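Long-range contact in restriction endonuclease EcoP15I, restriction subunit (Escherichia coli, PDB 4ZCF), which recognises paired, inversely oriented DNA sites together with its modification subunit and cleaves the DNA 25-27 base pairs downstream of one of them: residues Y364-L370 against V558-E562. Residues are numbered along the deposited sequence.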
loop_
_atom_site.group_PDB
_atom_site.type_symbol
_atom_site.label_atom_id
_atom_site.label_comp_id
_atom_site.label_asym_id
_atom_site.label_seq_id
_atom_site.Cartn_x
_atom_site.Cartn_y
_atom_site.Cartn_z
ATOM N N TYR C 364 -46.936 2.504 -22.663
ATOM C CA TYR C 364 -47.556 1.211 -22.372
ATOM C C TYR C 364 -46.544 0.142 -21.940
ATOM O O TYR C 364 -46.949 -0.928 -21.484
ATOM C CB TYR C 364 -48.439 0.747 -23.541
ATOM C CG TYR C 364 -49.791 1.425 -23.566
ATOM C CD1 TYR C 364 -50.825 0.997 -22.736
ATOM C CD2 TYR C 364 -50.035 2.504 -24.408
ATOM C CE1 TYR C 364 -52.071 1.625 -22.747
ATOM C CE2 TYR C 364 -51.278 3.140 -24.430
ATOM C CZ TYR C 364 -52.294 2.694 -23.600
ATOM O OH TYR C 364 -53.519 3.315 -23.627
ATOM N N SER C 365 -45.232 0.447 -22.048
ATOM C CA SER C 365 -44.133 -0.431 -21.633
ATOM C C SER C 365 -44.056 -0.482 -20.106
ATOM O O SER C 365 -43.730 -1.525 -19.531
ATOM C CB SER C 365 -42.802 0.080 -22.181
ATOM O OG SER C 365 -42.821 0.222 -23.590
ATOM N N TYR C 366 -44.379 0.653 -19.462
ATOM C CA TYR C 366 -44.348 0.867 -18.014
ATOM C C TYR C 366 -45.666 0.492 -17.304
ATOM O O TYR C 366 -45.839 0.802 -16.122
ATOM C CB TYR C 366 -43.896 2.316 -17.712
ATOM C CG TYR C 366 -42.545 2.634 -18.319
ATOM C CD1 TYR C 366 -41.366 2.359 -17.629
ATOM C CD2 TYR C 366 -42.441 3.149 -19.610
ATOM C CE1 TYR C 366 -40.119 2.606 -18.199
ATOM C CE2 TYR C 366 -41.198 3.396 -20.193
ATOM C CZ TYR C 366 -40.039 3.126 -19.481
ATOM O OH TYR C 366 -38.810 3.369 -20.050
ATOM N N ASP C 367 -46.568 -0.220 -18.023
ATOM C CA ASP C 367 -47.869 -0.670 -17.530
ATOM C C ASP C 367 -47.722 -1.767 -16.473
ATOM O O ASP C 367 -47.023 -2.758 -16.702
ATOM C CB ASP C 367 -48.759 -1.131 -18.700
ATOM C CG ASP C 367 -50.166 -1.510 -18.285
ATOM O OD1 ASP C 367 -51.017 -0.597 -18.170
ATOM O OD2 ASP C 367 -50.412 -2.714 -18.055
ATOM N N GLN C 368 -48.396 -1.580 -15.322
ATOM C CA GLN C 368 -48.376 -2.497 -14.180
ATOM C C GLN C 368 -48.925 -3.886 -14.483
ATOM O O GLN C 368 -48.360 -4.871 -14.007
ATOM C CB GLN C 368 -49.108 -1.887 -12.998
ATOM N N THR C 369 -50.017 -3.972 -15.267
ATOM C CA THR C 369 -50.646 -5.243 -15.632
ATOM C C THR C 369 -49.764 -6.091 -16.586
ATOM O O THR C 369 -49.655 -7.300 -16.385
ATOM C CB THR C 369 -52.035 -5.001 -16.219
ATOM N N LEU C 370 -49.111 -5.448 -17.583
ATOM C CA LEU C 370 -48.215 -6.074 -18.572
ATOM C C LEU C 370 -46.999 -6.750 -17.911
ATOM O O LEU C 370 -46.659 -7.885 -18.257
ATOM C CB LEU C 370 -47.756 -5.008 -19.602
ATOM C CG LEU C 370 -46.613 -5.362 -20.571
ATOM C CD1 LEU C 370 -47.120 -6.146 -21.766
ATOM C CD2 LEU C 370 -45.904 -4.105 -21.047
ATOM N N VAL C 558 -40.041 -11.204 -23.858
ATOM C CA VAL C 558 -40.077 -9.865 -24.459
ATOM C C VAL C 558 -41.454 -9.174 -24.401
ATOM O O VAL C 558 -42.470 -9.796 -24.076
ATOM C CB VAL C 558 -39.402 -9.756 -25.858
ATOM C CG1 VAL C 558 -37.887 -9.868 -25.757
ATOM C CG2 VAL C 558 -39.960 -10.775 -26.838
ATOM N N ASP C 559 -41.448 -7.867 -24.703
ATOM C CA ASP C 559 -42.585 -6.953 -24.729
ATOM C C ASP C 559 -43.496 -7.193 -25.941
ATOM O O ASP C 559 -43.128 -7.908 -26.883
ATOM C CB ASP C 559 -42.042 -5.507 -24.802
ATOM C CG ASP C 559 -42.472 -4.583 -23.681
ATOM O OD1 ASP C 559 -42.958 -5.088 -22.641
ATOM O OD2 ASP C 559 -42.281 -3.357 -23.820
ATOM N N PHE C 560 -44.670 -6.532 -25.927
ATOM C CA PHE C 560 -45.630 -6.508 -27.024
ATOM C C PHE C 560 -44.942 -5.775 -28.188
ATOM O O PHE C 560 -45.193 -6.095 -29.348
ATOM C CB PHE C 560 -46.926 -5.771 -26.592
ATOM C CG PHE C 560 -46.755 -4.338 -26.118
ATOM C CD1 PHE C 560 -46.477 -4.055 -24.784
ATOM C CD2 PHE C 560 -46.866 -3.274 -27.007
ATOM C CE1 PHE C 560 -46.279 -2.739 -24.356
ATOM C CE2 PHE C 560 -46.671 -1.957 -26.577
ATOM C CZ PHE C 560 -46.378 -1.699 -25.255
ATOM N N THR C 561 -44.039 -4.820 -27.850
ATOM C CA THR C 561 -43.249 -3.982 -28.753
ATOM C C THR C 561 -42.326 -4.783 -29.676
ATOM O O THR C 561 -42.040 -4.331 -30.786
ATOM C CB THR C 561 -42.431 -2.991 -27.944
ATOM N N GLU C 562 -41.856 -5.959 -29.219
ATOM C CA GLU C 562 -40.966 -6.822 -29.994
ATOM C C GLU C 562 -41.691 -8.105 -30.462
ATOM O O GLU C 562 -41.723 -9.105 -29.737
ATOM C CB GLU C 562 -39.713 -7.151 -29.182
#
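Y364 opens the first segment: its CB lies 3.6 Å from CZ of F560, and its carbonyl O lies 3.5 Å from F560 CE1, near the ring plane. The phenol leads away, which suits a polar tip at an exposed position. Small enough to fit beside the ring, S365 places OG 3.6 Å from OD2 of D559, but its hydrogen bond goes to N362 O. The CA-to-CB bond of Y366 points away, and its large ring fills a buried place against N351, I353, D405 and R520. D367 is the N-cap of the following helix, a role suited to its short acceptor side chain: OD2 accepts from L370 N at 3.1 Å. L370, whose CA-to-CB bond points toward the loop, brings its branched apolar end against the ring edge, its CD2 3.6 Å from F560 CE1 and 3.5 Å from D559 OD1. The flat F560, second residue of the type I turn D559-E562 closed by a hydrogen bond from E562 N to D559 O, presents that edge also to S365 N. No hydrogen bond links the segments. In the second RecA-like domain, the contact sets the N-terminal end of helix 368-389 against the loop that follows strand 553-558.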